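Local atomic coordinates of Hydrogenase/urease nickel incorporation protein HypB (Helicobacter pylori, PDB entry 4LPS), a protein that binds and slowly hydrolyses GTP as a metal-binding maturation factor needed to insert nickel into [NiFe] hydrogenase and to mature urease. Residues F211-K216 with E222-F227; T61-L66 with I133-G138; V179-A184 with F190-S195. All coordinates share one frame; numbering follows the deposited sequence.

The three contacts set helices and loops against one parallel sheet, and a segment of each reaches GDP. Contact 2 is buried, its centre about 6 Å from that of the chain, and pins helix 59-66 to strand 131-135 beside the magnesium ion, where aliphatic packing meets metal chemistry. Contacts 1 and 3 lie farther out, their centres about 13 and 17 Å from the chain centre, around the neighbouring strands 210-212 and 178-182. Contact 1 is aromatic and partly buried at the sheet edge; contact 3 is a small, buried patch around one isoleucine. Backbone bonds such as Phe211 N to Val179 O (2.8 Å) join them, while Met213 SD packs 3.5 Å from Met62 CG of contact 2.

Contact 1: F211-K216 with E222-F227; sequences FLMSSK and EDFKNF. With GDP (guanosine-5'-diphosphate), chain D.
Phe211, on strand 210-212, is met by two phenylalanines of helix 218-234, one turn apart. Its CB is directed at the helix, and with CG beside the backbone N (chi1 -66°) the ring reaches both partners. CD1 lies 4.1 Å from CD1 of Phe224, whose edge stands over the centre of one Phe211 face in a T-shaped stack with planes at 74°. Farther out, CE1 passes along CD2 and CE2 of Phe227. The tip, CZ, presses on the face of Phe227 near its rim, 3.6 Å from Phe227 CG; here the planes make 55°, a more tilted edge-to-face pair with centroids 4.8 Å apart. Two residues on, the Met213 chain bends at its last torsion, bringing CE to 3.8 Å from Phe224 CB. Ile180 of the adjoining strand 178-182 and Ile154 of strand 152-158 beyond it also touch Phe224.

Beyond this aromatic cluster the chain turns polar at the guanine site. Ser214 OG accepts from Lys216 N in an ST turn, and Ser215 N donates to GDP O6 at 2.7 Å, almost straight. Between strand and helix the cohesion is therefore apolar and aromatic, whereas the following loop uses directed bonds to read the base.

Contact 2: T61-L66 with I133-G138; sequences TMLENL and IIENVG. With MG (magnesium ion), chain C; GDP (guanosine-5'-diphosphate), chain D; PO4 (phosphate ion), chain E.
Leu63 sends its two methyl branches to different partners on strand 131-135: CD2 meets Ile133, and CD1 reaches Glu135. The tight part is aliphatic. CD2 sits 3.7 Å from Ile133 CG2 and nearly as close to Ile133 CD1, the two side chains running antiparallel alongside each other. CG of Leu63 lies beside its backbone N (chi1 -64°), which carries both methyls out to the strand. Val76 and Leu90 add to the packing around Leu63, and Phe51 and Phe74 touch Ile133.

This is the P-loop NTPase core of a SIMIBI-class G3E GTPase, in which the helix following the phosphate-binding loop lies on the parallel sheet and strand 131-135 delivers an acidic metal ligand. Glu135, extended with CG anti to N (chi1 -173°), splits its carboxylate between two settings: OE2 lies 3.5 Å from Leu63 CD1, while OE1 binds the magnesium ion at 2.4 Å. GDP O2B, phosphate O2 and a water that also donates to both GDP phosphates bind the same ion, with Thr60 and Asp86 completing the site.

Toward the nucleotide the packing gives way to polar links through ligands and water. Thr61 grips GDP O1A twice, through N at 2.9 Å and OG1 at 2.6 Å. In segment 133-138 the hold is slighter: Gly138 N makes just a weak bond to O1 of a phosphate ion that probably came from the crystallisation liquor.

Contact 3: V179-A184 with F190-S195; sequences VIISKA and FNFRVS. With GDP (guanosine-5'-diphosphate), chain D.
The ring of Phe192 meets Ile181 through CE1 and CZ, with Ile181 CG2 approaching obliquely to 3.9 Å from Phe192 CE1. Val159, Asp163 and Val197 also touch the Phe192 side chain. The CB of Phe192 is directed at strand 178-182, and chi1 of -175°, with CG opposite the backbone N, sets the ring against Ile181. The other branch of Ile181 leads elsewhere: CD1 stands 4.1 Å from Val194 CG1, a looser touch at the margin of the contact. One isoleucine thus spans a loop aromatic and a residue of the first helical turn.

The two segments belong to the beta-alpha-beta crossover formed by strand 178-182, helix 194-204 and strand 210-212. Arg193 occupies the N-cap position of this helix, and its NH1 forms a salt bridge with Asp163. Val197 from the helix, together with Ile210 and Leu212 of the next strand, extends the apolar surroundings of Ile181.

Just past the strand end, Lys183 turns to the nucleotide. Its extended chain lies over one face of the guanine, CG 3.6 Å from GDP C5, and NZ donates to GDP O4' of the ribose at 3.0 Å. Gly56 O accepts a second bond from NZ, tying the lysine to the phosphate-binding loop.

Contact 1: F211-K216 with E222-F227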
loop_
_atom_site.group_PDB
_atom_site.type_symbol
_atom_site.label_atom_id
_atom_site.label_comp_id
_atom_site.label_asym_id
_atom_site.label_seq_id
_atom_site.Cartn_x
_atom_site.Cartn_y
_atom_site.Cartn_z
ATOM N N PHE A 211 -3.245 -11.130 -6.205
ATOM C CA PHE A 211 -4.685 -10.919 -6.118
ATOM C C PHE A 211 -5.234 -10.225 -7.357
ATOM O O PHE A 211 -4.696 -9.210 -7.795
ATOM C CB PHE A 211 -5.029 -10.087 -4.880
ATOM C CG PHE A 211 -4.739 -10.778 -3.579
ATOM C CD1 PHE A 211 -3.509 -10.625 -2.956
ATOM C CD2 PHE A 211 -5.696 -11.582 -2.979
ATOM C CE1 PHE A 211 -3.238 -11.259 -1.761
ATOM C CE2 PHE A 211 -5.432 -12.219 -1.779
ATOM C CZ PHE A 211 -4.199 -12.057 -1.170
ATOM N N LEU A 212 -6.309 -10.777 -7.910
ATOM C CA LEU A 212 -7.084 -10.085 -8.931
ATOM C C LEU A 212 -8.108 -9.201 -8.239
ATOM O O LEU A 212 -8.913 -9.681 -7.442
ATOM C CB LEU A 212 -7.773 -11.078 -9.868
ATOM C CG LEU A 212 -6.924 -11.702 -10.976
ATOM C CD1 LEU A 212 -7.623 -12.922 -11.558
ATOM C CD2 LEU A 212 -6.637 -10.679 -12.066
ATOM N N MET A 213 -8.072 -7.907 -8.530
ATOM C CA MET A 213 -8.950 -6.965 -7.853
ATOM C C MET A 213 -9.613 -6.020 -8.837
ATOM O O MET A 213 -8.981 -5.533 -9.772
ATOM C CB MET A 213 -8.171 -6.166 -6.804
ATOM C CG MET A 213 -8.910 -4.935 -6.290
ATOM S SD MET A 213 -8.118 -4.124 -4.890
ATOM C CE MET A 213 -7.826 -5.529 -3.818
ATOM N N SER A 214 -10.897 -5.767 -8.617
ATOM C CA SER A 214 -11.619 -4.748 -9.363
ATOM C C SER A 214 -12.525 -3.967 -8.422
ATOM O O SER A 214 -13.125 -4.538 -7.510
ATOM C CB SER A 214 -12.427 -5.381 -10.498
ATOM O OG SER A 214 -13.217 -4.415 -11.164
ATOM N N SER A 215 -12.607 -2.658 -8.635
ATOM C CA SER A 215 -13.530 -1.818 -7.884
ATOM C C SER A 215 -14.980 -2.212 -8.155
ATOM O O SER A 215 -15.883 -1.861 -7.395
ATOM C CB SER A 215 -13.308 -0.345 -8.228
ATOM O OG SER A 215 -13.512 -0.114 -9.610
ATOM N N LYS A 216 -15.189 -2.944 -9.245
ATOM C CA LYS A 216 -16.516 -3.401 -9.635
ATOM C C LYS A 216 -16.812 -4.780 -9.057
ATOM O O LYS A 216 -17.881 -5.344 -9.293
ATOM C CB LYS A 216 -16.634 -3.428 -11.157
ATOM C CG LYS A 216 -16.408 -2.072 -11.812
ATOM C CD LYS A 216 -16.459 -2.167 -13.329
ATOM C CE LYS A 216 -16.474 -0.784 -13.966
ATOM N NZ LYS A 216 -15.917 -0.801 -15.351
ATOM N N GLU A 222 -13.415 -7.883 -0.599
ATOM C CA GLU A 222 -13.687 -8.634 0.617
ATOM C C GLU A 222 -12.617 -9.691 0.877
ATOM O O GLU A 222 -12.207 -9.899 2.020
ATOM C CB GLU A 222 -15.069 -9.284 0.523
ATOM C CG GLU A 222 -15.484 -10.087 1.742
ATOM C CD GLU A 222 -16.951 -10.465 1.709
ATOM O OE1 GLU A 222 -17.660 -10.197 2.703
ATOM O OE2 GLU A 222 -17.395 -11.036 0.689
ATOM N N ASP A 223 -12.175 -10.362 -0.183
ATOM C CA ASP A 223 -11.149 -11.387 -0.054
ATOM C C ASP A 223 -9.826 -10.780 0.396
ATOM O O ASP A 223 -9.128 -11.349 1.237
ATOM C CB ASP A 223 -10.967 -12.139 -1.374
ATOM C CG ASP A 223 -12.100 -13.109 -1.655
ATOM O OD1 ASP A 223 -12.957 -13.297 -0.766
ATOM O OD2 ASP A 223 -12.138 -13.677 -2.771
ATOM N N PHE A 224 -9.489 -9.621 -0.162
ATOM C CA PHE A 224 -8.227 -8.965 0.162
ATOM C C PHE A 224 -8.276 -8.422 1.585
ATOM O O PHE A 224 -7.273 -8.444 2.299
ATOM C CB PHE A 224 -7.916 -7.840 -0.833
ATOM C CG PHE A 224 -6.632 -7.114 -0.539
ATOM C CD1 PHE A 224 -5.413 -7.768 -0.648
ATOM C CD2 PHE A 224 -6.644 -5.785 -0.139
ATOM C CE1 PHE A 224 -4.223 -7.109 -0.368
ATOM C CE2 PHE A 224 -5.460 -5.117 0.142
ATOM C CZ PHE A 224 -4.247 -5.781 0.028
ATOM N N LYS A 225 -9.443 -7.923 1.982
ATOM C CA LYS A 225 -9.651 -7.426 3.339
ATOM C C LYS A 225 -9.423 -8.527 4.373
ATOM O O LYS A 225 -8.753 -8.313 5.385
ATOM C CB LYS A 225 -11.066 -6.843 3.476
ATOM C CG LYS A 225 -11.420 -6.277 4.852
ATOM C CD LYS A 225 -12.054 -7.314 5.777
ATOM C CE LYS A 225 -13.427 -7.734 5.294
ATOM N NZ LYS A 225 -14.041 -8.739 6.208
ATOM N N ASN A 226 -9.992 -9.702 4.115
ATOM C CA ASN A 226 -9.858 -10.830 5.027
ATOM C C ASN A 226 -8.420 -11.315 5.094
ATOM O O ASN A 226 -7.951 -11.752 6.144
ATOM C CB ASN A 226 -10.778 -11.979 4.605
ATOM C CG ASN A 226 -12.237 -11.706 4.918
ATOM O OD1 ASN A 226 -12.555 -10.968 5.850
ATOM N ND2 ASN A 226 -13.131 -12.308 4.140
ATOM N N PHE A 227 -7.728 -11.232 3.962
ATOM C CA PHE A 227 -6.302 -11.520 3.892
ATOM C C PHE A 227 -5.510 -10.624 4.835
ATOM O O PHE A 227 -4.653 -11.095 5.585
ATOM C CB PHE A 227 -5.809 -11.351 2.451
ATOM C CG PHE A 227 -4.315 -11.339 2.309
ATOM C CD1 PHE A 227 -3.584 -12.513 2.413
ATOM C CD2 PHE A 227 -3.644 -10.153 2.050
ATOM C CE1 PHE A 227 -2.208 -12.502 2.278
ATOM C CE2 PHE A 227 -2.268 -10.133 1.913
ATOM C CZ PHE A 227 -1.549 -11.310 2.025
HETATM P PB GDP D . -4.317 6.019 -7.698
HETATM O O1B GDP D . -3.820 7.257 -8.401
HETATM O O2B GDP D . -4.690 6.334 -6.271
HETATM O O3B GDP D . -3.243 4.960 -7.675
HETATM O O3A GDP D . -5.583 5.429 -8.488
HETATM P PA GDP D . -7.034 6.130 -8.486
HETATM O O1A GDP D . -7.850 5.626 -7.325
HETATM O O2A GDP D . -6.938 7.634 -8.475
HETATM O "O5'" GDP D . -7.669 5.579 -9.847
HETATM C "C5'" GDP D . -7.338 6.177 -11.098
HETATM C "C4'" GDP D . -8.450 5.870 -12.090
HETATM O "O4'" GDP D . -8.643 4.457 -12.172
HETATM C "C3'" GDP D . -9.767 6.459 -11.622
HETATM O "O3'" GDP D . -10.445 6.980 -12.769
HETATM C "C2'" GDP D . -10.557 5.288 -11.085
HETATM O "O2'" GDP D . -11.952 5.473 -11.318
HETATM C "C1'" GDP D . -10.016 4.143 -11.918
HETATM N N9 GDP D . -10.092 2.835 -11.229
HETATM C C8 GDP D . -9.681 2.523 -9.985
HETATM N N7 GDP D . -9.898 1.209 -9.728
HETATM C C5 GDP D . -10.447 0.660 -10.830
HETATM C C6 GDP D . -10.923 -0.680 -11.250
HETATM O O6 GDP D . -10.862 -1.655 -10.475
HETATM N N1 GDP D . -11.421 -0.816 -12.486
HETATM C C2 GDP D . -11.500 0.220 -13.343
HETATM N N2 GDP D . -12.014 0.018 -14.579
HETATM N N3 GDP D . -11.083 1.470 -13.028
HETATM C C4 GDP D . -10.561 1.738 -11.813
#

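Contact 2: T61-L66 with I133-G138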
loop_
_atom_site.group_PDB
_atom_site.type_symbol
_atom_site.label_atom_id
_atom_site.label_comp_id
_atom_site.label_asym_id
_atom_site.label_seq_id
_atom_site.Cartn_x
_atom_site.Cartn_y
_atom_site.Cartn_z
ATOM N N THR A 61 -8.808 4.572 -4.796
ATOM C CA THR A 61 -10.109 3.945 -5.021
ATOM C C THR A 61 -10.247 2.692 -4.169
ATOM O O THR A 61 -11.301 2.443 -3.578
ATOM C CB THR A 61 -10.320 3.577 -6.503
ATOM O OG1 THR A 61 -10.305 4.766 -7.305
ATOM C CG2 THR A 61 -11.649 2.856 -6.696
ATOM N N MET A 62 -9.175 1.911 -4.105
ATOM C CA MET A 62 -9.162 0.699 -3.295
ATOM C C MET A 62 -9.412 1.006 -1.822
ATOM O O MET A 62 -10.204 0.326 -1.165
ATOM C CB MET A 62 -7.831 -0.031 -3.448
ATOM C CG MET A 62 -7.783 -1.359 -2.720
ATOM S SD MET A 62 -6.123 -2.051 -2.746
ATOM C CE MET A 62 -5.282 -0.856 -1.708
ATOM N N LEU A 63 -8.730 2.025 -1.306
ATOM C CA LEU A 63 -8.897 2.428 0.086
ATOM C C LEU A 63 -10.309 2.946 0.343
ATOM O O LEU A 63 -10.884 2.682 1.400
ATOM C CB LEU A 63 -7.859 3.488 0.471
ATOM C CG LEU A 63 -6.390 3.050 0.431
ATOM C CD1 LEU A 63 -5.475 4.187 0.836
ATOM C CD2 LEU A 63 -6.169 1.856 1.344
ATOM N N GLU A 64 -10.860 3.691 -0.614
ATOM C CA GLU A 64 -12.247 4.147 -0.527
ATOM C C GLU A 64 -13.200 2.963 -0.384
ATOM O O GLU A 64 -14.144 3.004 0.405
ATOM C CB GLU A 64 -12.629 4.977 -1.756
ATOM C CG GLU A 64 -12.032 6.379 -1.803
ATOM C CD GLU A 64 -12.316 7.085 -3.119
ATOM O OE1 GLU A 64 -12.181 6.443 -4.182
ATOM O OE2 GLU A 64 -12.681 8.279 -3.091
ATOM N N ASN A 65 -12.941 1.910 -1.153
ATOM C CA ASN A 65 -13.761 0.704 -1.109
ATOM C C ASN A 65 -13.549 -0.114 0.167
ATOM O O ASN A 65 -14.477 -0.752 0.664
ATOM C CB ASN A 65 -13.482 -0.162 -2.340
ATOM C CG ASN A 65 -14.072 0.423 -3.610
ATOM O OD1 ASN A 65 -15.097 1.103 -3.573
ATOM N ND2 ASN A 65 -13.415 0.178 -4.740
ATOM N N LEU A 66 -12.327 -0.098 0.693
ATOM C CA LEU A 66 -12.021 -0.810 1.933
ATOM C C LEU A 66 -12.738 -0.183 3.130
ATOM O O LEU A 66 -13.062 -0.865 4.101
ATOM C CB LEU A 66 -10.511 -0.841 2.181
ATOM C CG LEU A 66 -9.689 -1.870 1.396
ATOM C CD1 LEU A 66 -8.199 -1.667 1.648
ATOM C CD2 LEU A 66 -10.108 -3.282 1.766
ATOM N N ILE A 133 -2.424 2.784 7.178
ATOM C CA ILE A 133 -2.142 2.528 5.778
ATOM C C ILE A 133 -1.400 3.691 5.138
ATOM O O ILE A 133 -1.856 4.837 5.171
ATOM C CB ILE A 133 -3.443 2.238 4.996
ATOM C CG1 ILE A 133 -4.093 0.953 5.527
ATOM C CG2 ILE A 133 -3.166 2.120 3.504
ATOM C CD1 ILE A 133 -5.314 0.486 4.746
ATOM N N ILE A 134 -0.238 3.383 4.581
ATOM C CA ILE A 134 0.560 4.356 3.854
ATOM C C ILE A 134 0.325 4.200 2.357
ATOM O O ILE A 134 0.627 3.148 1.785
ATOM C CB ILE A 134 2.065 4.195 4.169
ATOM C CG1 ILE A 134 2.317 4.386 5.668
ATOM C CG2 ILE A 134 2.902 5.174 3.360
ATOM C CD1 ILE A 134 3.701 3.965 6.116
ATOM N N GLU A 135 -0.239 5.225 1.725
ATOM C CA GLU A 135 -0.306 5.247 0.270
ATOM C C GLU A 135 0.863 6.054 -0.266
ATOM O O GLU A 135 0.907 7.278 -0.135
ATOM C CB GLU A 135 -1.639 5.814 -0.238
ATOM C CG GLU A 135 -1.778 5.672 -1.756
ATOM C CD GLU A 135 -3.013 6.334 -2.330
ATOM O OE1 GLU A 135 -2.897 6.996 -3.384
ATOM O OE2 GLU A 135 -4.102 6.195 -1.737
ATOM N N ASN A 136 1.828 5.350 -0.846
ATOM C CA ASN A 136 3.057 5.977 -1.300
ATOM C C ASN A 136 2.863 6.817 -2.558
ATOM O O ASN A 136 1.841 6.715 -3.238
ATOM C CB ASN A 136 4.125 4.912 -1.550
ATOM C CG ASN A 136 5.491 5.334 -1.054
ATOM O OD1 ASN A 136 5.960 6.432 -1.358
ATOM N ND2 ASN A 136 6.136 4.467 -0.278
ATOM N N VAL A 137 3.848 7.667 -2.834
ATOM C CA VAL A 137 3.906 8.438 -4.071
ATOM C C VAL A 137 3.831 7.511 -5.281
ATOM O O VAL A 137 4.472 6.456 -5.300
ATOM C CB VAL A 137 5.199 9.275 -4.145
ATOM C CG1 VAL A 137 5.261 10.066 -5.445
ATOM C CG2 VAL A 137 5.291 10.209 -2.943
ATOM N N GLY A 138 3.033 7.890 -6.276
ATOM C CA GLY A 138 2.967 7.126 -7.509
ATOM C C GLY A 138 4.325 7.067 -8.183
ATOM O O GLY A 138 4.838 8.084 -8.660
HETATM MG MG MG C . -4.040 8.178 -5.179
HETATM P PB GDP D . -4.317 6.019 -7.698
HETATM O O1B GDP D . -3.820 7.257 -8.401
HETATM O O2B GDP D . -4.690 6.334 -6.271
HETATM O O3B GDP D . -3.243 4.960 -7.675
HETATM O O3A GDP D . -5.583 5.429 -8.488
HETATM P PA GDP D . -7.034 6.130 -8.486
HETATM O O1A GDP D . -7.850 5.626 -7.325
HETATM O O2A GDP D . -6.938 7.634 -8.475
HETATM O "O5'" GDP D . -7.669 5.579 -9.847
HETATM C "C5'" GDP D . -7.338 6.177 -11.098
HETATM C "C4'" GDP D . -8.450 5.870 -12.090
HETATM O "O4'" GDP D . -8.643 4.457 -12.172
HETATM C "C3'" GDP D . -9.767 6.459 -11.622
HETATM O "O3'" GDP D . -10.445 6.980 -12.769
HETATM C "C2'" GDP D . -10.557 5.288 -11.085
HETATM O "O2'" GDP D . -11.952 5.473 -11.318
HETATM C "C1'" GDP D . -10.016 4.143 -11.918
HETATM N N9 GDP D . -10.092 2.835 -11.229
HETATM C C8 GDP D . -9.681 2.523 -9.985
HETATM N N7 GDP D . -9.898 1.209 -9.728
HETATM C C5 GDP D . -10.447 0.660 -10.830
HETATM C C6 GDP D . -10.923 -0.680 -11.250
HETATM O O6 GDP D . -10.862 -1.655 -10.475
HETATM N N1 GDP D . -11.421 -0.816 -12.486
HETATM C C2 GDP D . -11.500 0.220 -13.343
HETATM N N2 GDP D . -12.014 0.018 -14.579
HETATM N N3 GDP D . -11.083 1.470 -13.028
HETATM C C4 GDP D . -10.561 1.738 -11.813
HETATM P P PO4 E . -0.988 8.530 -7.058
HETATM O O1 PO4 E . 0.000 8.846 -5.964
HETATM O O2 PO4 E . -2.381 8.593 -6.488
HETATM O O3 PO4 E . -0.850 9.542 -8.166
HETATM O O4 PO4 E . -0.716 7.150 -7.593
HETATM O O HOH W 1 -5.229 9.179 -6.825
#

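Contact 3: V179-A184 with F190-S195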
loop_
_atom_site.group_PDB
_atom_site.type_symbol
_atom_site.label_atom_id
_atom_site.label_comp_id
_atom_site.label_asym_id
_atom_site.label_seq_id
_atom_site.Cartn_x
_atom_site.Cartn_y
_atom_site.Cartn_z
ATOM N N VAL A 179 1.115 -8.954 -4.338
ATOM C CA VAL A 179 0.902 -8.173 -5.545
ATOM C C VAL A 179 -0.581 -8.176 -5.878
ATOM O O VAL A 179 -1.235 -9.222 -5.854
ATOM C CB VAL A 179 1.717 -8.719 -6.744
ATOM C CG1 VAL A 179 1.476 -7.873 -7.991
ATOM C CG2 VAL A 179 3.195 -8.747 -6.415
ATOM N N ILE A 180 -1.114 -6.997 -6.170
ATOM C CA ILE A 180 -2.496 -6.876 -6.602
ATOM C C ILE A 180 -2.563 -6.512 -8.078
ATOM O O ILE A 180 -2.052 -5.470 -8.486
ATOM C CB ILE A 180 -3.250 -5.808 -5.784
ATOM C CG1 ILE A 180 -3.301 -6.206 -4.306
ATOM C CG2 ILE A 180 -4.651 -5.593 -6.336
ATOM C CD1 ILE A 180 -3.768 -5.089 -3.401
ATOM N N ILE A 181 -3.193 -7.368 -8.879
ATOM C CA ILE A 181 -3.518 -7.003 -10.252
ATOM C C ILE A 181 -4.823 -6.221 -10.222
ATOM O O ILE A 181 -5.904 -6.801 -10.103
ATOM C CB ILE A 181 -3.651 -8.234 -11.174
ATOM C CG1 ILE A 181 -2.346 -9.037 -11.191
ATOM C CG2 ILE A 181 -4.017 -7.804 -12.590
ATOM C CD1 ILE A 181 -2.410 -10.309 -12.028
ATOM N N SER A 182 -4.717 -4.902 -10.320
ATOM C CA SER A 182 -5.877 -4.042 -10.130
ATOM C C SER A 182 -6.556 -3.744 -11.459
ATOM O O SER A 182 -5.983 -3.993 -12.523
ATOM C CB SER A 182 -5.478 -2.745 -9.421
ATOM O OG SER A 182 -4.462 -2.053 -10.119
ATOM N N LYS A 183 -7.782 -3.224 -11.383
ATOM C CA LYS A 183 -8.627 -3.001 -12.556
ATOM C C LYS A 183 -8.774 -4.289 -13.366
ATOM O O LYS A 183 -8.683 -4.287 -14.596
ATOM C CB LYS A 183 -8.064 -1.867 -13.422
ATOM C CG LYS A 183 -7.636 -0.644 -12.610
ATOM C CD LYS A 183 -7.257 0.538 -13.496
ATOM C CE LYS A 183 -6.770 1.711 -12.654
ATOM N NZ LYS A 183 -6.463 2.926 -13.471
ATOM N N ALA A 184 -9.014 -5.389 -12.658
ATOM C CA ALA A 184 -9.110 -6.707 -13.278
ATOM C C ALA A 184 -10.308 -6.829 -14.224
ATOM O O ALA A 184 -10.360 -7.737 -15.055
ATOM C CB ALA A 184 -9.177 -7.780 -12.203
ATOM N N PHE A 190 -7.842 -5.284 -22.842
ATOM C CA PHE A 190 -6.408 -5.044 -22.987
ATOM C C PHE A 190 -5.612 -6.285 -23.400
ATOM O O PHE A 190 -4.391 -6.210 -23.562
ATOM C CB PHE A 190 -5.833 -4.477 -21.687
ATOM C CG PHE A 190 -6.083 -3.007 -21.502
ATOM C CD1 PHE A 190 -5.219 -2.077 -22.059
ATOM C CD2 PHE A 190 -7.178 -2.555 -20.778
ATOM C CE1 PHE A 190 -5.439 -0.721 -21.899
ATOM C CE2 PHE A 190 -7.404 -1.200 -20.612
ATOM C CZ PHE A 190 -6.534 -0.282 -21.174
ATOM N N ASN A 191 -6.301 -7.413 -23.570
ATOM C CA ASN A 191 -5.650 -8.686 -23.874
ATOM C C ASN A 191 -4.536 -8.961 -22.859
ATOM O O ASN A 191 -3.449 -9.431 -23.206
ATOM C CB ASN A 191 -5.101 -8.691 -25.306
ATOM C CG ASN A 191 -6.151 -8.293 -26.337
ATOM O OD1 ASN A 191 -7.077 -9.052 -26.630
ATOM N ND2 ASN A 191 -6.005 -7.093 -26.893
ATOM N N PHE A 192 -4.831 -8.645 -21.603
ATOM C CA PHE A 192 -3.875 -8.730 -20.507
ATOM C C PHE A 192 -3.686 -10.189 -20.122
ATOM O O PHE A 192 -4.664 -10.917 -19.950
ATOM C CB PHE A 192 -4.385 -7.907 -19.318
ATOM C CG PHE A 192 -3.430 -7.819 -18.161
ATOM C CD1 PHE A 192 -3.410 -8.800 -17.174
ATOM C CD2 PHE A 192 -2.589 -6.725 -18.027
ATOM C CE1 PHE A 192 -2.543 -8.704 -16.096
ATOM C CE2 PHE A 192 -1.725 -6.619 -16.951
ATOM C CZ PHE A 192 -1.700 -7.612 -15.985
ATOM N N ARG A 193 -2.434 -10.616 -19.995
ATOM C CA ARG A 193 -2.143 -12.000 -19.641
ATOM C C ARG A 193 -1.706 -12.138 -18.186
ATOM O O ARG A 193 -0.549 -11.884 -17.840
ATOM C CB ARG A 193 -1.094 -12.575 -20.603
ATOM C CG ARG A 193 -1.683 -12.894 -21.978
ATOM C CD ARG A 193 -0.666 -12.939 -23.116
ATOM N NE ARG A 193 0.618 -13.521 -22.744
ATOM C CZ ARG A 193 1.728 -12.811 -22.566
ATOM N NH1 ARG A 193 1.705 -11.494 -22.726
ATOM N NH2 ARG A 193 2.858 -13.416 -22.232
ATOM N N VAL A 194 -2.666 -12.511 -17.342
ATOM C CA VAL A 194 -2.424 -12.819 -15.933
ATOM C C VAL A 194 -1.308 -13.853 -15.784
ATOM O O VAL A 194 -0.521 -13.803 -14.838
ATOM C CB VAL A 194 -3.717 -13.324 -15.252
ATOM C CG1 VAL A 194 -3.443 -13.820 -13.838
ATOM C CG2 VAL A 194 -4.751 -12.213 -15.216
ATOM N N SER A 195 -1.242 -14.784 -16.734
ATOM C CA SER A 195 -0.205 -15.807 -16.746
ATOM C C SER A 195 1.197 -15.203 -16.795
ATOM O O SER A 195 2.122 -15.724 -16.176
ATOM C CB SER A 195 -0.403 -16.753 -17.933
ATOM O OG SER A 195 -0.358 -16.055 -19.165
HETATM P PB GDP D . -4.317 6.019 -7.698
HETATM O O1B GDP D . -3.820 7.257 -8.401
HETATM O O2B GDP D . -4.690 6.334 -6.271
HETATM O O3B GDP D . -3.243 4.960 -7.675
HETATM O O3A GDP D . -5.583 5.429 -8.488
HETATM P PA GDP D . -7.034 6.130 -8.486
HETATM O O1A GDP D . -7.850 5.626 -7.325
HETATM O O2A GDP D . -6.938 7.634 -8.475
HETATM O "O5'" GDP D . -7.669 5.579 -9.847
HETATM C "C5'" GDP D . -7.338 6.177 -11.098
HETATM C "C4'" GDP D . -8.450 5.870 -12.090
HETATM O "O4'" GDP D . -8.643 4.457 -12.172
HETATM C "C3'" GDP D . -9.767 6.459 -11.622
HETATM O "O3'" GDP D . -10.445 6.980 -12.769
HETATM C "C2'" GDP D . -10.557 5.288 -11.085
HETATM O "O2'" GDP D . -11.952 5.473 -11.318
HETATM C "C1'" GDP D . -10.016 4.143 -11.918
HETATM N N9 GDP D . -10.092 2.835 -11.229
HETATM C C8 GDP D . -9.681 2.523 -9.985
HETATM N N7 GDP D . -9.898 1.209 -9.728
HETATM C C5 GDP D . -10.447 0.660 -10.830
HETATM C C6 GDP D . -10.923 -0.680 -11.250
HETATM O O6 GDP D . -10.862 -1.655 -10.475
HETATM N N1 GDP D . -11.421 -0.816 -12.486
HETATM C C2 GDP D . -11.500 0.220 -13.343
HETATM N N2 GDP D . -12.014 0.018 -14.579
HETATM N N3 GDP D . -11.083 1.470 -13.028
HETATM C C4 GDP D . -10.561 1.738 -11.813
#